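Local coordinates for protein sulfate transporter 4.1, chloroplastic (Arabidopsis thaliana, PDB 7LHV) that carries sulfate together with protons across a membrane as a secondary active symporter, and may play a role in the regulation of sulfate assimilation, at residues D74-D77 / C82-W85; Q112-A117 / P424-I429; F283-A288 / N397-A402. One frame throughout, in Å; residues are numbered along the deposited sequence.

Interaction 1. Residues D74-D77 / C82-W85; sequences DWID and CFRW
In the compact pair of short helices, joined by a brief linker, that precedes the first long membrane helix (91-119), I76 on helix 72-79 meets F83 of the short, weakly bonded helix 83-86. The linker turns the chain by about a right angle, and the branched aliphatic residue and the ring meet on the inside of that turn. The touching atom is the CG2 methyl of I76, which lies 3.5 Å from CD2 and 3.5 Å from CE2 of F83. It sits over one face of the ring, displaced toward that rim, 3.8 Å from the centroid and 25° off the normal, which makes this a CH-pi contact. The beta branch suits I76: with CG1 placed beside the backbone N (chi1 -72°), CG2 is carried round beside the carbonyl carbon and faces the ring.

A second pair, D77 and R84, flanks the first. Despite their opposite charges they form no salt bridge here, for D77 OD1 is 5.6 Å from R84 NE. The guanidinium reaches instead for the loop ahead of helix 365-381, where R84 NH2 is hydrogen-bonded to the backbone oxygen of E362, while D77 has a long, weak ion pair with R87. What D77 does touch is the aliphatic root of the arginine: its OD1 lies 3.5 Å from R84 CG.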
# COMPACT_ATOMS: atom_id res chain seq x y z
N ASP A 74 37.47 12.99 -10.52
CA ASP A 74 36.25 12.22 -10.37
C ASP A 74 35.80 12.11 -8.91
O ASP A 74 34.61 12.21 -8.62
CB ASP A 74 36.43 10.82 -10.96
CG ASP A 74 36.68 10.85 -12.45
OD1 ASP A 74 35.86 11.43 -13.18
OD2 ASP A 74 37.71 10.28 -12.90
N TRP A 75 36.75 11.92 -7.99
CA TRP A 75 36.41 11.79 -6.58
C TRP A 75 35.79 13.07 -6.04
O TRP A 75 34.80 13.03 -5.30
CB TRP A 75 37.67 11.41 -5.79
CG TRP A 75 37.49 11.43 -4.30
CD1 TRP A 75 36.86 10.49 -3.54
CD2 TRP A 75 37.97 12.43 -3.39
NE1 TRP A 75 36.91 10.84 -2.21
CE2 TRP A 75 37.59 12.03 -2.10
CE3 TRP A 75 38.68 13.62 -3.55
CZ2 TRP A 75 37.90 12.78 -0.96
CZ3 TRP A 75 38.99 14.37 -2.43
CH2 TRP A 75 38.59 13.94 -1.15
N ILE A 76 36.37 14.22 -6.39
CA ILE A 76 35.86 15.50 -5.92
C ILE A 76 34.45 15.74 -6.44
O ILE A 76 33.55 16.16 -5.69
CB ILE A 76 36.82 16.64 -6.32
CG1 ILE A 76 38.09 16.58 -5.48
CG2 ILE A 76 36.14 17.99 -6.17
CD1 ILE A 76 39.18 17.51 -5.96
N ASP A 77 34.22 15.47 -7.73
CA ASP A 77 32.89 15.63 -8.29
C ASP A 77 31.89 14.66 -7.67
O ASP A 77 30.72 15.00 -7.51
CB ASP A 77 32.93 15.45 -9.81
CG ASP A 77 31.78 16.14 -10.51
OD1 ASP A 77 30.90 16.69 -9.81
OD2 ASP A 77 31.75 16.13 -11.76
N CYS A 82 28.68 20.44 -5.70
CA CYS A 82 28.75 21.88 -5.95
C CYS A 82 29.67 22.19 -7.13
O CYS A 82 29.38 23.10 -7.92
CB CYS A 82 29.22 22.60 -4.70
SG CYS A 82 30.91 22.20 -4.20
N PHE A 83 30.76 21.44 -7.26
CA PHE A 83 31.70 21.68 -8.35
C PHE A 83 31.05 21.53 -9.72
O PHE A 83 31.58 22.07 -10.70
CB PHE A 83 32.90 20.74 -8.22
CG PHE A 83 33.86 21.14 -7.14
CD1 PHE A 83 34.84 22.09 -7.38
CD2 PHE A 83 33.79 20.56 -5.89
CE1 PHE A 83 35.73 22.45 -6.38
CE2 PHE A 83 34.67 20.92 -4.89
CZ PHE A 83 35.64 21.87 -5.14
N ARG A 84 29.91 20.84 -9.80
CA ARG A 84 29.20 20.74 -11.06
C ARG A 84 28.88 22.11 -11.64
O ARG A 84 28.81 22.26 -12.86
CB ARG A 84 27.91 19.93 -10.89
CG ARG A 84 28.11 18.43 -10.90
CD ARG A 84 26.79 17.71 -10.69
NE ARG A 84 25.81 18.06 -11.72
CZ ARG A 84 24.50 17.92 -11.59
NH1 ARG A 84 23.97 17.43 -10.48
NH2 ARG A 84 23.71 18.27 -12.59
N TRP A 85 28.69 23.12 -10.79
CA TRP A 85 28.52 24.48 -11.28
C TRP A 85 29.75 25.35 -11.06
O TRP A 85 29.78 26.48 -11.55
CB TRP A 85 27.30 25.15 -10.64
CG TRP A 85 27.22 25.04 -9.15
CD1 TRP A 85 26.51 24.12 -8.43
CD2 TRP A 85 27.88 25.87 -8.18
NE1 TRP A 85 26.67 24.34 -7.09
CE2 TRP A 85 27.51 25.41 -6.91
CE3 TRP A 85 28.74 26.97 -8.28
CZ2 TRP A 85 27.98 25.99 -5.73
CZ3 TRP A 85 29.20 27.56 -7.11
CH2 TRP A 85 28.82 27.07 -5.86

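Interaction 2. Residues Q112-A117 / P424-I429; sequences QAMSYA and PMFKYI
An extended start and a bent end shape the side chain of M114, which reaches F426 and I429: chi2 of -178° runs it straight out from helix 91-119, and chi3 of -74° then turns the CE methyl over the phenyl ring. Both terminal atoms lie on one face of F426. CE stands above the middle of the ring, 4.1 Å from its centroid and only 4° off the normal, as a CH-pi donor. SD is nearer the rim, 3.8 Å from F426 CD2. The same methyl also meets I429, with M114 CE 3.9 Å from I429 CD1, so one flexible thioether serves two apolar partners at once.

The partners come together through a type I beta turn from F426 to I429, closed by the backbone bond from I429 N to F426 O, at the end of helix 406-426. L128 of helix 125-141 touches F426, while I293 and T297 of helix 284-300 touch I429. An unbranched, polarisable methionine suits such a place, where its sulfur and methyl can follow the flat ring. This is a Met-aromatic contact, joining one predicted transmembrane helix to the end of another within the sulfate permease domain.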
# COMPACT_ATOMS: atom_id res chain seq x y z
N GLN A 112 11.31 35.90 7.85
CA GLN A 112 10.56 34.66 7.71
C GLN A 112 11.13 33.57 8.60
O GLN A 112 10.39 32.77 9.17
CB GLN A 112 10.54 34.21 6.25
CG GLN A 112 9.46 34.87 5.42
CD GLN A 112 9.18 34.11 4.14
OE1 GLN A 112 10.02 33.34 3.67
NE2 GLN A 112 8.00 34.32 3.57
N ALA A 113 12.46 33.52 8.72
CA ALA A 113 13.08 32.54 9.60
C ALA A 113 12.66 32.75 11.05
O ALA A 113 12.28 31.80 11.74
CB ALA A 113 14.60 32.60 9.47
N MET A 114 12.71 34.00 11.52
CA MET A 114 12.28 34.26 12.90
C MET A 114 10.80 33.95 13.09
O MET A 114 10.40 33.38 14.12
CB MET A 114 12.59 35.70 13.30
CG MET A 114 14.07 36.01 13.39
SD MET A 114 14.39 37.70 13.93
CE MET A 114 13.95 38.62 12.46
N SER A 115 9.96 34.32 12.11
CA SER A 115 8.53 34.07 12.23
C SER A 115 8.23 32.57 12.27
O SER A 115 7.39 32.13 13.07
CB SER A 115 7.80 34.72 11.06
OG SER A 115 8.07 36.11 11.01
N TYR A 116 8.89 31.78 11.43
CA TYR A 116 8.68 30.34 11.44
C TYR A 116 9.20 29.70 12.71
O TYR A 116 8.60 28.74 13.21
CB TYR A 116 9.33 29.71 10.22
CG TYR A 116 8.69 30.09 8.91
CD1 TYR A 116 7.34 30.40 8.85
CD2 TYR A 116 9.43 30.14 7.74
CE1 TYR A 116 6.75 30.76 7.65
CE2 TYR A 116 8.85 30.49 6.55
CZ TYR A 116 7.51 30.80 6.51
OH TYR A 116 6.93 31.15 5.31
N ALA A 117 10.32 30.20 13.25
CA ALA A 117 10.79 29.70 14.53
C ALA A 117 9.78 29.97 15.63
O ALA A 117 9.55 29.13 16.50
CB ALA A 117 12.14 30.32 14.88
N PRO A 424 21.08 42.54 18.30
CA PRO A 424 20.66 43.54 19.30
C PRO A 424 19.46 44.36 18.87
O PRO A 424 18.65 44.76 19.72
CB PRO A 424 21.91 44.41 19.47
CG PRO A 424 23.03 43.57 19.00
CD PRO A 424 22.47 42.79 17.87
N MET A 425 19.32 44.64 17.57
CA MET A 425 18.20 45.42 17.08
C MET A 425 16.94 44.59 16.89
O MET A 425 15.88 45.16 16.61
CB MET A 425 18.57 46.09 15.76
CG MET A 425 19.74 47.06 15.85
SD MET A 425 19.24 48.70 16.42
CE MET A 425 20.27 48.88 17.87
N PHE A 426 17.02 43.27 17.02
CA PHE A 426 15.86 42.41 16.80
C PHE A 426 14.92 42.37 17.99
O PHE A 426 13.77 41.94 17.83
CB PHE A 426 16.31 40.99 16.46
CG PHE A 426 16.81 40.84 15.06
CD1 PHE A 426 16.54 41.80 14.10
CD2 PHE A 426 17.56 39.73 14.70
CE1 PHE A 426 17.01 41.66 12.81
CE2 PHE A 426 18.03 39.59 13.41
CZ PHE A 426 17.75 40.55 12.47
N LYS A 427 15.36 42.82 19.17
CA LYS A 427 14.53 42.71 20.37
C LYS A 427 13.36 43.69 20.38
O LYS A 427 12.48 43.56 21.24
CB LYS A 427 15.39 42.93 21.62
CG LYS A 427 15.98 44.32 21.75
CD LYS A 427 16.85 44.42 22.99
CE LYS A 427 17.43 45.81 23.14
NZ LYS A 427 18.29 45.93 24.35
N TYR A 428 13.32 44.65 19.46
CA TYR A 428 12.22 45.59 19.37
C TYR A 428 11.13 45.15 18.41
O TYR A 428 10.17 45.90 18.20
CB TYR A 428 12.73 46.97 18.96
CG TYR A 428 13.88 47.47 19.80
CD1 TYR A 428 13.76 47.61 21.17
CD2 TYR A 428 15.09 47.81 19.21
CE1 TYR A 428 14.81 48.08 21.94
CE2 TYR A 428 16.15 48.28 19.97
CZ TYR A 428 16.00 48.41 21.33
OH TYR A 428 17.05 48.87 22.09
N ILE A 429 11.25 43.97 17.81
CA ILE A 429 10.27 43.48 16.84
C ILE A 429 9.03 43.00 17.59
O ILE A 429 9.14 42.11 18.46
CB ILE A 429 10.85 42.37 15.96
CG1 ILE A 429 11.98 42.91 15.10
CG2 ILE A 429 9.77 41.75 15.11
CD1 ILE A 429 12.67 41.85 14.27

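Interaction 3. Residues F283-A288 / N397-A402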
# COMPACT_ATOMS: atom_id res chain seq x y z
N PHE A 283 10.19 42.66 -6.92
CA PHE A 283 11.04 42.49 -5.75
C PHE A 283 10.29 42.75 -4.45
O PHE A 283 10.77 42.34 -3.39
CB PHE A 283 12.26 43.41 -5.84
CG PHE A 283 13.24 43.01 -6.90
CD1 PHE A 283 14.11 41.95 -6.69
CD2 PHE A 283 13.30 43.69 -8.11
CE1 PHE A 283 15.02 41.57 -7.67
CE2 PHE A 283 14.20 43.32 -9.09
CZ PHE A 283 15.06 42.26 -8.87
N LEU A 284 9.13 43.40 -4.52
CA LEU A 284 8.38 43.71 -3.31
C LEU A 284 8.01 42.45 -2.54
O LEU A 284 7.96 42.46 -1.31
CB LEU A 284 7.12 44.50 -3.66
CG LEU A 284 7.35 45.89 -4.24
CD1 LEU A 284 6.02 46.57 -4.55
CD2 LEU A 284 8.17 46.74 -3.29
N ARG A 285 7.76 41.34 -3.25
CA ARG A 285 7.46 40.08 -2.58
C ARG A 285 8.56 39.70 -1.61
O ARG A 285 8.29 39.16 -0.53
CB ARG A 285 7.26 38.97 -3.61
CG ARG A 285 5.91 38.96 -4.29
CD ARG A 285 5.82 37.79 -5.26
NE ARG A 285 6.10 36.53 -4.59
CZ ARG A 285 6.59 35.45 -5.18
NH1 ARG A 285 6.88 35.45 -6.48
NH2 ARG A 285 6.80 34.35 -4.47
N ALA A 286 9.82 39.96 -1.98
CA ALA A 286 10.92 39.69 -1.07
C ALA A 286 11.04 40.75 0.01
O ALA A 286 11.47 40.44 1.13
CB ALA A 286 12.23 39.60 -1.85
N ALA A 287 10.67 41.99 -0.29
CA ALA A 287 10.78 43.07 0.69
C ALA A 287 9.56 43.18 1.59
O ALA A 287 9.60 43.95 2.55
CB ALA A 287 11.02 44.40 -0.03
N ALA A 288 8.49 42.45 1.29
CA ALA A 288 7.28 42.56 2.11
C ALA A 288 7.49 42.10 3.55
O ALA A 288 7.13 42.86 4.47
CB ALA A 288 6.14 41.78 1.44
N ASN A 397 14.10 33.14 -5.64
CA ASN A 397 15.41 32.88 -6.22
C ASN A 397 15.31 32.67 -7.73
O ASN A 397 16.20 33.08 -8.48
CB ASN A 397 16.03 31.65 -5.55
CG ASN A 397 17.53 31.74 -5.46
OD1 ASN A 397 18.10 32.82 -5.43
ND2 ASN A 397 18.18 30.58 -5.40
N ASN A 398 14.23 32.02 -8.18
CA ASN A 398 14.11 31.69 -9.59
C ASN A 398 13.94 32.94 -10.46
O ASN A 398 14.66 33.11 -11.44
CB ASN A 398 12.94 30.72 -9.81
CG ASN A 398 13.00 30.04 -11.16
OD1 ASN A 398 14.00 29.41 -11.50
ND2 ASN A 398 11.93 30.16 -11.94
N GLU A 399 13.00 33.83 -10.11
CA GLU A 399 12.92 35.02 -10.95
C GLU A 399 13.98 36.05 -10.63
O GLU A 399 14.07 37.07 -11.33
CB GLU A 399 11.54 35.72 -10.93
CG GLU A 399 11.12 36.43 -9.66
CD GLU A 399 10.46 35.51 -8.67
OE1 GLU A 399 10.59 34.29 -8.83
OE2 GLU A 399 9.80 36.02 -7.74
N SER A 400 14.80 35.84 -9.60
CA SER A 400 15.97 36.67 -9.39
C SER A 400 17.14 36.28 -10.28
O SER A 400 18.25 36.77 -10.07
CB SER A 400 16.40 36.62 -7.92
OG SER A 400 15.35 37.05 -7.07
N GLU A 401 16.89 35.42 -11.27
CA GLU A 401 17.90 34.99 -12.24
C GLU A 401 19.09 34.31 -11.56
O GLU A 401 20.24 34.46 -11.98
CB GLU A 401 18.38 36.17 -13.09
CG GLU A 401 17.30 36.76 -13.99
CD GLU A 401 16.86 35.81 -15.08
OE1 GLU A 401 17.69 35.00 -15.54
OE2 GLU A 401 15.67 35.86 -15.46
N ALA A 402 18.81 33.56 -10.50
CA ALA A 402 19.86 32.79 -9.84
C ALA A 402 20.33 31.67 -10.76
O ALA A 402 19.51 30.92 -11.31
CB ALA A 402 19.36 32.22 -8.52
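E399 turns toward R285 through two bends. From CB, chi1 of 69° sets CG between the backbone N and the carbonyl carbon, and chi2 of -85° swings the carboxylate round toward helix 284-300. CB and CG serve as the arm and touch nothing on segment 283-288. CD comes within 4.2 Å of R285 NH1, and at the tip OE2 is the atom that meets the arginine, 3.2 Å from R285 NH1 and 4.1 Å from R285 CZ. The other oxygen, OE1, lies farther from the guanidinium.

The result is a salt bridge of charges alone. The two planar groups are tilted 28° to each other, but OE2 is displaced well out of the guanidinium plane, so no N-H points at it. Such a pair depends less on exact aim than a two-pronged one, and long, flexible glutamate and arginine suit the gap between the helices. R285 also packs against K272 of helix 255-277.

E399 lies toward the C-terminal part of helix 391-399, which follows strand 388-389 in a short strand-helix element that in SLC26 relatives faces the anion site with its other end. Nearby, N397 packs on helix 91-119 and N398 on helix 330-358, while L284 leans on helix 255-277, so the salt bridge spans two elements each held by other helices.

In the fold
Interaction 1 comes first along the chain; helix 83-86 is followed directly by helix 91-119, which carries one side of interaction 2. The contact of 283-288 with 397-402 is nested inside the long loop that interaction 2 closes, and helix 391-399 leads on to helix 406-426. Interactions 2 and 3 lie 21 Å apart between centres, with nearest atoms about 6 Å apart. Helix 284-300 links them, bearing R285 near its start and touching I429 farther along. Interaction 1 is more remote, its centre 28 Å from interaction 3 and 37 Å from interaction 2. It is local to two short helices, whereas interactions 2 and 3 tie together parts of the permease region far apart in sequence.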